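Local coordinates for major capsid protein (Paramecium bursaria Chlorella virus 1, PDB 5TIP), which self-assembles as trimers into the large icosahedral capsid of this chlorovirus, about 190 nm across with pseudo T=169 symmetry, at residues A[105-109]-A[110-114]; A[344-347]-A[348-352]; A[165-169]-A[170-174]; A[2-5]-A[6-9]. All blocks are in the same frame, centred on the assembly; numbering follows the deposited sequence.

Contact 1. Residues A[105-109]-A[110-114]; sequences DKHYN and DWFRT
The imidazole of His107, which meets Trp111 and Phe112 of the helix that follows, is held from two residues earlier by Asp105: His107 NE2 donates to Asp105 OD2 over 2.8 Å, reaching that oxygen from above the carboxylate plane. Asp105 OD1 is gripped separately, by the backbone nitrogens of Lys106 and Leu230. Steadied in this way, His107 receives the edge of Trp111 on one ring face, with Trp111 CD1 4.0 Å from His107 CG and the ring planes at 64°. Phe112 crosses the histidine side chain at about a right angle, and its CE1 lies 3.7 Å from His107 CB, which sits in the plane of the phenyl ring at its edge. Tyr108, the N-cap residue, then turns strand 102-108, outermost in its sheet within this chain, into helix 109-119. Its carbonyl oxygen takes a sound bond from Phe112 N (3.0 Å) and a weak one from Trp111 N, while its ring leads away to Phe232. At Asn109, CG stands between the backbone N and the carbonyl carbon (chi1 56°), folding OD1 back to a weak, bent bond with Asp110 N; Asn109 O accepts Arg113 N at 2.9 Å. The chemistry implies a structural histidine-carboxylate pair: Asp105 fixes the rotation of the imidazole and probably polarises it, and the rings of Trp111 and Phe112 pack on it across the bend between strand and helix.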
ATOM      1  N   ASP A 105      27.869 -11.108  -2.483  1.00 24.07           N
ATOM      2  CA  ASP A 105      26.586 -11.669  -2.088  1.00 25.56           C
ATOM      3  C   ASP A 105      26.190 -12.708  -3.124  1.00 25.84           C
ATOM      4  O   ASP A 105      26.677 -12.694  -4.258  1.00 26.87           O
ATOM      5  CB  ASP A 105      25.515 -10.580  -1.965  1.00 29.46           C
ATOM      6  CG  ASP A 105      24.358 -10.995  -1.082  1.00 35.08           C
ATOM      7  OD1 ASP A 105      24.407 -12.110  -0.521  1.00 37.67           O
ATOM      8  OD2 ASP A 105      23.399 -10.205  -0.949  1.00 36.62           O
ATOM      9  N   LYS A 106      25.301 -13.615  -2.726  1.00 24.66           N
ATOM     10  CA  LYS A 106      24.797 -14.626  -3.645  1.00 24.35           C
ATOM     11  C   LYS A 106      23.366 -14.967  -3.263  1.00 22.85           C
ATOM     12  O   LYS A 106      23.087 -15.266  -2.099  1.00 25.65           O
ATOM     13  CB  LYS A 106      25.671 -15.885  -3.631  1.00 26.25           C
ATOM     14  CG  LYS A 106      25.175 -16.981  -4.560  1.00 28.56           C
ATOM     15  CD  LYS A 106      26.162 -18.134  -4.648  1.00 30.38           C
ATOM     16  CE  LYS A 106      25.684 -19.193  -5.630  1.00 30.75           C
ATOM     17  NZ  LYS A 106      26.680 -20.287  -5.803  1.00 32.00           N
ATOM     18  N   HIS A 107      22.471 -14.925  -4.246  1.00 25.99           N
ATOM     19  CA  HIS A 107      21.055 -15.169  -4.035  1.00 24.44           C
ATOM     20  C   HIS A 107      20.610 -16.413  -4.797  1.00 23.37           C
ATOM     21  O   HIS A 107      21.303 -16.900  -5.693  1.00 23.96           O
ATOM     22  CB  HIS A 107      20.231 -13.955  -4.473  1.00 21.02           C
ATOM     23  CG  HIS A 107      20.479 -12.734  -3.643  1.00 21.20           C
ATOM     24  ND1 HIS A 107      19.894 -11.517  -3.918  1.00 21.40           N
ATOM     25  CD2 HIS A 107      21.248 -12.542  -2.544  1.00 22.05           C
ATOM     26  CE1 HIS A 107      20.292 -10.627  -3.026  1.00 21.06           C
ATOM     27  NE2 HIS A 107      21.115 -11.224  -2.182  1.00 21.41           N
ATOM     28  N   TYR A 108      19.440 -16.925  -4.423  1.00 22.92           N
ATOM     29  CA  TYR A 108      18.883 -18.131  -5.014  1.00 24.15           C
ATOM     30  C   TYR A 108      17.421 -17.880  -5.361  1.00 25.08           C
ATOM     31  O   TYR A 108      16.785 -16.976  -4.815  1.00 30.84           O
ATOM     32  CB  TYR A 108      19.011 -19.328  -4.061  1.00 24.25           C
ATOM     33  CG  TYR A 108      20.408 -19.511  -3.506  1.00 24.88           C
ATOM     34  CD1 TYR A 108      20.813 -18.833  -2.363  1.00 26.14           C
ATOM     35  CD2 TYR A 108      21.322 -20.348  -4.129  1.00 24.57           C
ATOM     36  CE1 TYR A 108      22.088 -18.988  -1.853  1.00 27.73           C
ATOM     37  CE2 TYR A 108      22.601 -20.510  -3.623  1.00 27.60           C
ATOM     38  CZ  TYR A 108      22.977 -19.827  -2.485  1.00 29.36           C
ATOM     39  OH  TYR A 108      24.246 -19.980  -1.975  1.00 33.12           O
ATOM     40  N   ASN A 109      16.887 -18.692  -6.280  1.00 24.22           N
ATOM     41  CA  ASN A 109      15.506 -18.485  -6.711  1.00 23.97           C
ATOM     42  C   ASN A 109      14.522 -18.690  -5.566  1.00 26.42           C
ATOM     43  O   ASN A 109      13.492 -18.010  -5.507  1.00 31.24           O
ATOM     44  CB  ASN A 109      15.159 -19.398  -7.889  1.00 20.07           C
ATOM     45  CG  ASN A 109      15.390 -20.862  -7.590  1.00 28.45           C
ATOM     46  OD1 ASN A 109      15.802 -21.228  -6.491  1.00 34.78           O
ATOM     47  ND2 ASN A 109      15.115 -21.713  -8.571  1.00 27.46           N
ATOM     48  N   ASP A 110      14.816 -19.612  -4.644  1.00 24.70           N
ATOM     49  CA  ASP A 110      13.926 -19.794  -3.504  1.00 22.23           C
ATOM     50  C   ASP A 110      13.989 -18.600  -2.560  1.00 26.00           C
ATOM     51  O   ASP A 110      13.016 -18.323  -1.848  1.00 26.40           O
ATOM     52  CB  ASP A 110      14.261 -21.086  -2.760  1.00 24.32           C
ATOM     53  CG  ASP A 110      13.268 -21.396  -1.651  1.00 28.52           C
ATOM     54  OD1 ASP A 110      12.105 -21.725  -1.965  1.00 30.58           O
ATOM     55  OD2 ASP A 110      13.648 -21.310  -0.465  1.00 29.85           O
ATOM     56  N   TRP A 111      15.115 -17.883  -2.534  1.00 25.27           N
ATOM     57  CA  TRP A 111      15.151 -16.633  -1.783  1.00 26.03           C
ATOM     58  C   TRP A 111      14.296 -15.568  -2.456  1.00 26.70           C
ATOM     59  O   TRP A 111      13.575 -14.825  -1.780  1.00 27.45           O
ATOM     60  CB  TRP A 111      16.584 -16.133  -1.631  1.00 24.91           C
ATOM     61  CG  TRP A 111      16.623 -14.732  -1.115  1.00 21.96           C
ATOM     62  CD1 TRP A 111      17.077 -13.628  -1.770  1.00 19.30           C
ATOM     63  CD2 TRP A 111      16.159 -14.278   0.162  1.00 20.99           C
ATOM     64  NE1 TRP A 111      16.936 -12.514  -0.977  1.00 20.50           N
ATOM     65  CE2 TRP A 111      16.374 -12.887   0.214  1.00 20.82           C
ATOM     66  CE3 TRP A 111      15.587 -14.914   1.269  1.00 20.67           C
ATOM     67  CZ2 TRP A 111      16.040 -12.123   1.330  1.00 20.94           C
ATOM     68  CZ3 TRP A 111      15.255 -14.153   2.373  1.00 20.12           C
ATOM     69  CH2 TRP A 111      15.483 -12.772   2.396  1.00 20.26           C
ATOM     70  N   PHE A 112      14.338 -15.517  -3.758  1.00 25.12           N
ATOM     71  CA  PHE A 112      13.514 -14.609  -4.497  1.00 20.46           C
ATOM     72  C   PHE A 112      12.060 -14.930  -4.144  1.00 20.74           C
ATOM     73  O   PHE A 112      11.294 -14.033  -3.935  1.00 22.63           O
ATOM     74  CB  PHE A 112      13.789 -14.726  -5.997  1.00 21.61           C
ATOM     75  CG  PHE A 112      14.929 -13.906  -6.469  1.00 26.20           C
ATOM     76  CD1 PHE A 112      16.093 -13.892  -5.817  1.00 26.73           C
ATOM     77  CD2 PHE A 112      14.805 -13.109  -7.565  1.00 32.14           C
ATOM     78  CE1 PHE A 112      17.126 -13.132  -6.225  1.00 27.94           C
ATOM     79  CE2 PHE A 112      15.848 -12.304  -7.983  1.00 31.20           C
ATOM     80  CZ  PHE A 112      17.022 -12.326  -7.301  1.00 28.92           C
ATOM     81  N   ARG A 113      11.707 -16.212  -4.072  1.00 18.85           N
ATOM     82  CA  ARG A 113      10.347 -16.605  -3.722  1.00 18.80           C
ATOM     83  C   ARG A 113      10.026 -16.235  -2.279  1.00 22.53           C
ATOM     84  O   ARG A 113       8.918 -15.775  -1.982  1.00 24.65           O
ATOM     85  CB  ARG A 113      10.160 -18.106  -3.945  1.00 21.48           C
ATOM     86  CG  ARG A 113       8.723 -18.596  -3.803  1.00 21.73           C
ATOM     87  CD  ARG A 113       7.967 -18.550  -5.127  1.00 21.24           C
ATOM     88  NE  ARG A 113       7.955 -17.211  -5.708  1.00 22.57           N
ATOM     89  CZ  ARG A 113       7.094 -16.260  -5.369  1.00 23.58           C
ATOM     90  NH1 ARG A 113       6.166 -16.500  -4.451  1.00 25.66           N
ATOM     91  NH2 ARG A 113       7.160 -15.068  -5.943  1.00 24.31           N
ATOM     92  N   THR A 114      10.987 -16.431  -1.369  1.00 22.66           N
ATOM     93  CA  THR A 114      10.767 -16.097   0.034  1.00 24.20           C
ATOM     94  C   THR A 114      10.717 -14.588   0.244  1.00 25.32           C
ATOM     95  O   THR A 114       9.873 -14.088   0.998  1.00 25.59           O
ATOM     96  CB  THR A 114      11.866 -16.721   0.897  1.00 24.45           C
ATOM     97  OG1 THR A 114      11.808 -18.148   0.785  1.00 23.32           O
ATOM     98  CG2 THR A 114      11.699 -16.327   2.359  1.00 25.77           C
TER

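Contact 2. Residues A[344-347]-A[348-352]; sequences GVTP and AGVYL
Pro347 to Val350 form a type II beta turn, closed by a weak bond in which Val350 N stands 3.5 Å from Pro347 O. Ala348 and Gly349 occupy its two corners. Gly349 has a positive phi of 95°, a conformation in which a beta carbon would press on the carbonyl oxygen of Ala348. The side-chain contact spans the mouth of the turn, between Thr346 and Val350, which cross at about a right angle. Thr346 uses its methyl for this: CG2, anti to the backbone N while OG1 lies beside it (chi1 -65°), comes to 3.7 Å from Val350 CB and equally close to Val350 O. Val350 CG1 flanks the same methyl, 4.1 Å from Thr346 CG2, and the other branch, Val350 CG2, turns to Pro347 O at 4.1 Å. The hydroxyl of Thr346 is left to a weak bond with Ala117 O, so the threonine divides its branches between an apolar and a polar neighbour. Helix 109-119 packs on this pair through Ala117 and Leu118, and the turn leads into strand 350-354, which lies in a sheet of the second jelly roll. The amide of Asn334 donates to both Pro347 O and Val350 O, while Thr346 O accepts from Arg130 of the second subunit. Since the turn's own closing bond is weak, the chemistry implies that its shape is probably supported also by the Asn334 amide, which bonds to two carbonyl oxygens, and by the methyl packing, with a subunit interface close by.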
ATOM      1  N   GLY A 344       2.394  -6.210   5.681  1.00 19.07           N
ATOM      2  CA  GLY A 344       1.765  -6.753   4.494  1.00 17.88           C
ATOM      3  C   GLY A 344       0.962  -7.994   4.823  1.00 18.08           C
ATOM      4  O   GLY A 344       0.282  -8.043   5.851  1.00 19.96           O
ATOM      5  N   VAL A 345       1.032  -9.006   3.963  1.00 20.43           N
ATOM      6  CA  VAL A 345       0.433 -10.308   4.238  1.00 23.29           C
ATOM      7  C   VAL A 345       1.360 -11.378   3.678  1.00 23.72           C
ATOM      8  O   VAL A 345       1.875 -11.245   2.562  1.00 26.32           O
ATOM      9  CB  VAL A 345      -0.995 -10.437   3.664  1.00 16.68           C
ATOM     10  CG1 VAL A 345      -0.992 -10.439   2.143  1.00 16.61           C
ATOM     11  CG2 VAL A 345      -1.671 -11.688   4.203  1.00 16.97           C
ATOM     12  N   THR A 346       1.604 -12.419   4.466  1.00 23.20           N
ATOM     13  CA  THR A 346       2.536 -13.465   4.098  1.00 24.99           C
ATOM     14  C   THR A 346       1.789 -14.780   3.929  1.00 24.11           C
ATOM     15  O   THR A 346       1.047 -15.185   4.836  1.00 22.01           O
ATOM     16  CB  THR A 346       3.635 -13.621   5.160  1.00 25.75           C
ATOM     17  OG1 THR A 346       4.422 -12.425   5.209  1.00 28.69           O
ATOM     18  CG2 THR A 346       4.537 -14.795   4.826  1.00 24.67           C
ATOM     19  N   PRO A 347       1.947 -15.466   2.799  1.00 24.52           N
ATOM     20  CA  PRO A 347       1.256 -16.746   2.615  1.00 24.70           C
ATOM     21  C   PRO A 347       1.735 -17.781   3.621  1.00 25.52           C
ATOM     22  O   PRO A 347       2.850 -17.706   4.142  1.00 29.88           O
ATOM     23  CB  PRO A 347       1.623 -17.144   1.181  1.00 23.29           C
ATOM     24  CG  PRO A 347       2.891 -16.407   0.898  1.00 22.07           C
ATOM     25  CD  PRO A 347       2.768 -15.106   1.631  1.00 21.53           C
ATOM     26  N   ALA A 348       0.864 -18.745   3.900  1.00 22.19           N
ATOM     27  CA  ALA A 348       1.194 -19.799   4.847  1.00 23.76           C
ATOM     28  C   ALA A 348       2.414 -20.578   4.373  1.00 26.96           C
ATOM     29  O   ALA A 348       2.649 -20.741   3.173  1.00 30.84           O
ATOM     30  CB  ALA A 348       0.003 -20.740   5.035  1.00 23.56           C
ATOM     31  N   GLY A 349       3.197 -21.062   5.334  1.00 23.56           N
ATOM     32  CA  GLY A 349       4.396 -21.810   5.039  1.00 19.42           C
ATOM     33  C   GLY A 349       5.669 -20.997   5.011  1.00 23.36           C
ATOM     34  O   GLY A 349       6.753 -21.580   4.896  1.00 23.87           O
ATOM     35  N   VAL A 350       5.576 -19.674   5.112  1.00 23.86           N
ATOM     36  CA  VAL A 350       6.735 -18.794   5.184  1.00 21.81           C
ATOM     37  C   VAL A 350       6.737 -18.142   6.558  1.00 22.17           C
ATOM     38  O   VAL A 350       5.720 -17.587   6.990  1.00 26.05           O
ATOM     39  CB  VAL A 350       6.716 -17.734   4.069  1.00 21.93           C
ATOM     40  CG1 VAL A 350       7.965 -16.874   4.138  1.00 20.82           C
ATOM     41  CG2 VAL A 350       6.597 -18.397   2.709  1.00 21.70           C
ATOM     42  N   TYR A 351       7.876 -18.211   7.244  1.00 21.44           N
ATOM     43  CA  TYR A 351       7.968 -17.782   8.630  1.00 22.13           C
ATOM     44  C   TYR A 351       9.093 -16.771   8.791  1.00 23.36           C
ATOM     45  O   TYR A 351      10.066 -16.770   8.033  1.00 25.93           O
ATOM     46  CB  TYR A 351       8.190 -18.976   9.562  1.00 23.09           C
ATOM     47  CG  TYR A 351       7.197 -20.095   9.348  1.00 24.28           C
ATOM     48  CD1 TYR A 351       5.978 -20.102  10.013  1.00 23.88           C
ATOM     49  CD2 TYR A 351       7.473 -21.139   8.475  1.00 22.94           C
ATOM     50  CE1 TYR A 351       5.066 -21.119   9.818  1.00 22.04           C
ATOM     51  CE2 TYR A 351       6.565 -22.159   8.274  1.00 19.99           C
ATOM     52  CZ  TYR A 351       5.364 -22.143   8.948  1.00 22.83           C
ATOM     53  OH  TYR A 351       4.458 -23.158   8.752  1.00 25.41           O
ATOM     54  N   LEU A 352       8.947 -15.913   9.797  1.00 24.09           N
ATOM     55  CA  LEU A 352       9.877 -14.822  10.039  1.00 22.75           C
ATOM     56  C   LEU A 352      10.065 -14.624  11.534  1.00 21.41           C
ATOM     57  O   LEU A 352       9.108 -14.721  12.307  1.00 23.76           O
ATOM     58  CB  LEU A 352       9.367 -13.517   9.408  1.00 22.86           C
ATOM     59  CG  LEU A 352      10.080 -12.213   9.776  1.00 23.41           C
ATOM     60  CD1 LEU A 352      11.392 -12.077   9.017  1.00 23.34           C
ATOM     61  CD2 LEU A 352       9.178 -11.015   9.526  1.00 23.56           C
TER

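Contact 3. Residues A[165-169]-A[170-174]; sequences IALQY and HEVKL
Leu167 O accepts His170 N at 3.2 Å, the bond that closes a type I beta turn. The N-H points almost straight at the oxygen (160°), yet it arrives from well above the carbonyl plane, 68° out of it. The two carbonyl oxygens, Leu167 O and His170 O, come within 2.9 Å of each other; both are acceptors, and a weak bond from Arg61 reaches the second. Beyond the turn the chain enters strand 172-178, an inner strand of a four-stranded antiparallel sheet in the N-terminal jelly roll, between 54-58 and 92-99. There Leu167 folds onto the start of the strand: with CG anti to the carbonyl carbon (chi1 -65°), it carries CD1 across Val172 at about a right angle, 4.0 Å from Val172 CG2. At the solvent-facing corner, Gln168 lays its CG over the centre of the Tyr169 ring, 3.5 Å above the plane. The phenol leads away from the turn, whereas the backbone of Tyr169 stays engaged: its carbonyl oxygen lies at the edge of the His170 ring, Tyr169 O being 3.2 Å from His170 CD2. The histidine side chain itself packs on Ile99 of the neighbouring strand 92-99.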
ATOM      1  N   ILE A 165      33.420   3.960 -10.693  1.00 30.62           N
ATOM      2  CA  ILE A 165      34.511   4.906 -10.887  1.00 31.04           C
ATOM      3  C   ILE A 165      35.540   4.800  -9.769  1.00 29.11           C
ATOM      4  O   ILE A 165      36.706   5.159  -9.965  1.00 31.32           O
ATOM      5  CB  ILE A 165      33.958   6.339 -11.009  1.00 33.87           C
ATOM      6  CG1 ILE A 165      35.083   7.316 -11.351  1.00 39.15           C
ATOM      7  CG2 ILE A 165      33.239   6.749  -9.730  1.00 32.87           C
ATOM      8  CD1 ILE A 165      34.695   8.755 -11.237  1.00 42.97           C
ATOM      9  N   ALA A 166      35.145   4.295  -8.606  1.00 26.42           N
ATOM     10  CA  ALA A 166      36.056   4.101  -7.489  1.00 26.96           C
ATOM     11  C   ALA A 166      36.647   2.696  -7.451  1.00 27.34           C
ATOM     12  O   ALA A 166      37.321   2.348  -6.477  1.00 30.75           O
ATOM     13  CB  ALA A 166      35.340   4.400  -6.171  1.00 27.47           C
ATOM     14  N   LEU A 167      36.414   1.889  -8.482  1.00 26.52           N
ATOM     15  CA  LEU A 167      36.872   0.504  -8.546  1.00 27.81           C
ATOM     16  C   LEU A 167      37.644   0.249  -9.836  1.00 30.32           C
ATOM     17  O   LEU A 167      37.401  -0.731 -10.544  1.00 34.54           O
ATOM     18  CB  LEU A 167      35.690  -0.458  -8.442  1.00 25.62           C
ATOM     19  CG  LEU A 167      34.885  -0.508  -7.143  1.00 23.48           C
ATOM     20  CD1 LEU A 167      33.648  -1.368  -7.338  1.00 23.31           C
ATOM     21  CD2 LEU A 167      35.731  -1.046  -6.005  1.00 23.03           C
ATOM     22  N   GLN A 168      38.594   1.130 -10.167  1.00 29.41           N
ATOM     23  CA  GLN A 168      39.273   1.014 -11.456  1.00 33.24           C
ATOM     24  C   GLN A 168      40.160  -0.222 -11.554  1.00 35.01           C
ATOM     25  O   GLN A 168      40.514  -0.621 -12.668  1.00 35.49           O
ATOM     26  CB  GLN A 168      40.112   2.261 -11.747  1.00 35.92           C
ATOM     27  CG  GLN A 168      41.306   2.466 -10.831  1.00 39.37           C
ATOM     28  CD  GLN A 168      42.235   3.555 -11.337  1.00 42.32           C
ATOM     29  OE1 GLN A 168      42.264   3.853 -12.532  1.00 42.71           O
ATOM     30  NE2 GLN A 168      42.993   4.160 -10.431  1.00 43.15           N
ATOM     31  N   TYR A 169      40.531  -0.835 -10.430  1.00 32.87           N
ATOM     32  CA  TYR A 169      41.371  -2.025 -10.442  1.00 30.17           C
ATOM     33  C   TYR A 169      40.628  -3.294 -10.058  1.00 33.50           C
ATOM     34  O   TYR A 169      41.251  -4.357  -9.968  1.00 37.65           O
ATOM     35  CB  TYR A 169      42.584  -1.842  -9.520  1.00 29.08           C
ATOM     36  CG  TYR A 169      43.413  -0.620  -9.836  1.00 30.87           C
ATOM     37  CD1 TYR A 169      44.013  -0.473 -11.078  1.00 33.12           C
ATOM     38  CD2 TYR A 169      43.618   0.371  -8.887  1.00 29.23           C
ATOM     39  CE1 TYR A 169      44.777   0.637 -11.373  1.00 33.84           C
ATOM     40  CE2 TYR A 169      44.383   1.483  -9.173  1.00 29.67           C
ATOM     41  CZ  TYR A 169      44.961   1.610 -10.419  1.00 33.83           C
ATOM     42  OH  TYR A 169      45.723   2.717 -10.709  1.00 39.51           O
ATOM     43  N   HIS A 170      39.321  -3.221  -9.826  1.00 31.83           N
ATOM     44  CA  HIS A 170      38.526  -4.389  -9.482  1.00 35.63           C
ATOM     45  C   HIS A 170      37.379  -4.538 -10.468  1.00 37.85           C
ATOM     46  O   HIS A 170      36.705  -3.560 -10.808  1.00 39.74           O
ATOM     47  CB  HIS A 170      37.979  -4.302  -8.054  1.00 36.03           C
ATOM     48  CG  HIS A 170      38.895  -4.884  -7.023  1.00 35.48           C
ATOM     49  ND1 HIS A 170      38.533  -5.028  -5.700  1.00 35.52           N
ATOM     50  CD2 HIS A 170      40.157  -5.365  -7.122  1.00 35.50           C
ATOM     51  CE1 HIS A 170      39.533  -5.571  -5.030  1.00 35.21           C
ATOM     52  NE2 HIS A 170      40.531  -5.784  -5.869  1.00 36.23           N
ATOM     53  N   GLU A 171      37.164  -5.770 -10.918  1.00 37.33           N
ATOM     54  CA  GLU A 171      36.101  -6.082 -11.857  1.00 34.94           C
ATOM     55  C   GLU A 171      34.843  -6.490 -11.102  1.00 34.00           C
ATOM     56  O   GLU A 171      34.905  -7.252 -10.132  1.00 35.53           O
ATOM     57  CB  GLU A 171      36.536  -7.206 -12.798  1.00 40.10           C
ATOM     58  CG  GLU A 171      37.658  -6.824 -13.755  1.00 48.56           C
ATOM     59  CD  GLU A 171      38.213  -8.017 -14.517  1.00 59.62           C
ATOM     60  OE1 GLU A 171      37.774  -9.155 -14.244  1.00 63.57           O
ATOM     61  OE2 GLU A 171      39.086  -7.818 -15.389  1.00 63.30           O
ATOM     62  N   VAL A 172      33.701  -5.977 -11.550  1.00 34.61           N
ATOM     63  CA  VAL A 172      32.404  -6.343 -10.995  1.00 30.41           C
ATOM     64  C   VAL A 172      31.756  -7.338 -11.945  1.00 30.88           C
ATOM     65  O   VAL A 172      31.558  -7.039 -13.129  1.00 31.66           O
ATOM     66  CB  VAL A 172      31.511  -5.112 -10.781  1.00 23.56           C
ATOM     67  CG1 VAL A 172      30.167  -5.531 -10.211  1.00 21.78           C
ATOM     68  CG2 VAL A 172      32.194  -4.122  -9.856  1.00 23.78           C
ATOM     69  N   LYS A 173      31.426  -8.522 -11.435  1.00 30.63           N
ATOM     70  CA  LYS A 173      30.889  -9.589 -12.263  1.00 29.07           C
ATOM     71  C   LYS A 173      29.647 -10.190 -11.619  1.00 28.32           C
ATOM     72  O   LYS A 173      29.498 -10.192 -10.394  1.00 28.93           O
ATOM     73  CB  LYS A 173      31.935 -10.686 -12.509  1.00 29.07           C
ATOM     74  CG  LYS A 173      33.137 -10.215 -13.310  1.00 31.43           C
ATOM     75  CD  LYS A 173      34.037 -11.375 -13.695  1.00 35.16           C
ATOM     76  CE  LYS A 173      33.324 -12.321 -14.644  1.00 38.34           C
ATOM     77  NZ  LYS A 173      34.159 -13.507 -14.979  1.00 43.73           N
ATOM     78  N   LEU A 174      28.762 -10.707 -12.468  1.00 26.67           N
ATOM     79  CA  LEU A 174      27.575 -11.440 -12.049  1.00 24.13           C
ATOM     80  C   LEU A 174      27.628 -12.832 -12.655  1.00 25.13           C
ATOM     81  O   LEU A 174      27.878 -12.977 -13.855  1.00 28.06           O
ATOM     82  CB  LEU A 174      26.295 -10.726 -12.486  1.00 23.60           C
ATOM     83  CG  LEU A 174      25.968  -9.388 -11.828  1.00 23.30           C
ATOM     84  CD1 LEU A 174      24.853  -8.696 -12.586  1.00 24.45           C
ATOM     85  CD2 LEU A 174      25.581  -9.599 -10.374  1.00 24.45           C
TER

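Contact 4. Residues A[2-5]-A[6-9]; sequences GGLS and QLVA
Residues 3-8 form a short N-terminal helix, which the chain leaves at Ala9, and in it bonds to the third and fourth residue ahead are mixed and all are weak. Gly3 O takes Gln6 N at 3.1 Å and Leu7 N at 3.4 Å; Leu7 N also reaches Leu4 O at 3.3 Å, and Ser5 O accepts Ala9 N at 3.4 Å. The helix belongs to an extended N-terminal arm, far from the centre of its own chain, that lies against both other subunits of the trimer. Bonds as long and bent as these probably give the helix little rigidity of its own, and its surroundings supply further contacts. Gly3 N donates to Glu39 of the third subunit, and Leu7 packs on Asn35 there. Gln6 has CG anti to its backbone N (chi1 179°) and continues extended, leaving the helix so that OE1 meets Arg324 NE of the second subunit; its CB stays behind, 3.5 Å from Gly3 O. A bound mercury(II) ion lies about 4 Å from the Gln6 side chain. On another flank two leucines cross at about a right angle. The side chain of Leu4 sets off away from the following turn, but its end swings back, bringing one terminal methyl against that of Leu7, with Leu4 CD2 4.0 Å from Leu7 CD1. Val8 turns one branch to the preceding turn, its CG2 resting 3.5 Å from Leu4 O.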
ATOM      1  N   GLY A   2     -16.889  29.093  11.631  1.00 44.47           N
ATOM      2  CA  GLY A   2     -16.047  28.330  10.734  1.00 40.89           C
ATOM      3  C   GLY A   2     -14.680  28.036  11.310  1.00 40.26           C
ATOM      4  O   GLY A   2     -14.554  27.738  12.501  1.00 42.93           O
ATOM      5  N   GLY A   3     -13.645  28.118  10.470  1.00 37.03           N
ATOM      6  CA  GLY A   3     -12.303  27.795  10.926  1.00 34.63           C
ATOM      7  C   GLY A   3     -11.708  28.830  11.860  1.00 35.29           C
ATOM      8  O   GLY A   3     -10.914  28.489  12.739  1.00 35.94           O
ATOM      9  N   LEU A   4     -12.077  30.101  11.685  1.00 36.75           N
ATOM     10  CA  LEU A   4     -11.525  31.154  12.533  1.00 42.06           C
ATOM     11  C   LEU A   4     -11.924  30.984  13.994  1.00 44.54           C
ATOM     12  O   LEU A   4     -11.132  31.296  14.889  1.00 43.31           O
ATOM     13  CB  LEU A   4     -11.972  32.520  12.017  1.00 43.42           C
ATOM     14  CG  LEU A   4     -11.070  33.730  12.271  1.00 47.31           C
ATOM     15  CD1 LEU A   4     -11.272  34.304  13.665  1.00 52.79           C
ATOM     16  CD2 LEU A   4      -9.617  33.348  12.051  1.00 44.47           C
ATOM     17  N   SER A   5     -13.133  30.482  14.261  1.00 46.98           N
ATOM     18  CA  SER A   5     -13.540  30.266  15.646  1.00 50.34           C
ATOM     19  C   SER A   5     -12.789  29.114  16.303  1.00 48.77           C
ATOM     20  O   SER A   5     -12.693  29.075  17.533  1.00 48.46           O
ATOM     21  CB  SER A   5     -15.042  30.006  15.725  1.00 53.07           C
ATOM     22  OG  SER A   5     -15.449  29.942  17.080  1.00 55.82           O
ATOM     23  N   GLN A   6     -12.247  28.180  15.515  1.00 48.46           N
ATOM     24  CA  GLN A   6     -11.465  27.088  16.085  1.00 47.82           C
ATOM     25  C   GLN A   6     -10.088  27.563  16.527  1.00 49.62           C
ATOM     26  O   GLN A   6      -9.528  27.022  17.490  1.00 50.17           O
ATOM     27  CB  GLN A   6     -11.354  25.939  15.082  1.00 45.20           C
ATOM     28  CG  GLN A   6     -10.538  24.753  15.578  1.00 42.57           C
ATOM     29  CD  GLN A   6     -10.501  23.606  14.588  1.00 43.80           C
ATOM     30  OE1 GLN A   6     -11.533  23.189  14.058  1.00 43.62           O
ATOM     31  NE2 GLN A   6      -9.305  23.092  14.328  1.00 43.55           N
ATOM     32  N   LEU A   7      -9.530  28.562  15.840  1.00 50.20           N
ATOM     33  CA  LEU A   7      -8.244  29.115  16.252  1.00 50.90           C
ATOM     34  C   LEU A   7      -8.334  29.739  17.638  1.00 50.67           C
ATOM     35  O   LEU A   7      -7.408  29.612  18.447  1.00 50.77           O
ATOM     36  CB  LEU A   7      -7.764  30.148  15.231  1.00 51.63           C
ATOM     37  CG  LEU A   7      -7.170  29.594  13.937  1.00 49.67           C
ATOM     38  CD1 LEU A   7      -6.734  30.729  13.022  1.00 50.61           C
ATOM     39  CD2 LEU A   7      -6.011  28.665  14.250  1.00 48.12           C
ATOM     40  N   VAL A   8      -9.448  30.418  17.934  1.00 50.38           N
ATOM     41  CA  VAL A   8      -9.606  31.041  19.242  1.00 53.00           C
ATOM     42  C   VAL A   8      -9.800  30.001  20.336  1.00 53.28           C
ATOM     43  O   VAL A   8      -9.486  30.268  21.501  1.00 53.94           O
ATOM     44  CB  VAL A   8     -10.776  32.042  19.218  1.00 56.02           C
ATOM     45  CG1 VAL A   8     -10.732  32.947  20.444  1.00 56.57           C
ATOM     46  CG2 VAL A   8     -10.739  32.866  17.942  1.00 58.38           C
ATOM     47  N   ALA A   9     -10.297  28.809  19.994  1.00 52.49           N
ATOM     48  CA  ALA A   9     -10.415  27.717  20.960  1.00 51.47           C
ATOM     49  C   ALA A   9      -9.007  27.220  21.271  1.00 53.07           C
ATOM     50  O   ALA A   9      -8.554  26.174  20.798  1.00 53.00           O
ATOM     51  CB  ALA A   9     -11.301  26.602  20.416  1.00 49.03           C
TER

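Overall arrangement
From the N terminus the contacts come in the order 4, 1, 3, 2, each within one continuous run of chain, so none nests in or crosses another. Contact 4 forms the arm's helix, some 57 Å from contact 1 between centres, and reaches both other subunits. Contact 1 bends a strand into a helix; contact 3 closes a turn that feeds an inner strand of the same N-terminal sheet, with nearest atoms about 7 Å apart. Contact 2 closes a turn in the second jelly roll and touches contact 1 where Thr114 CG2 meets Val350 CG1 at 4.2 Å, joining the two halves of the chain. Contacts 2 and 4 both meet the second subunit.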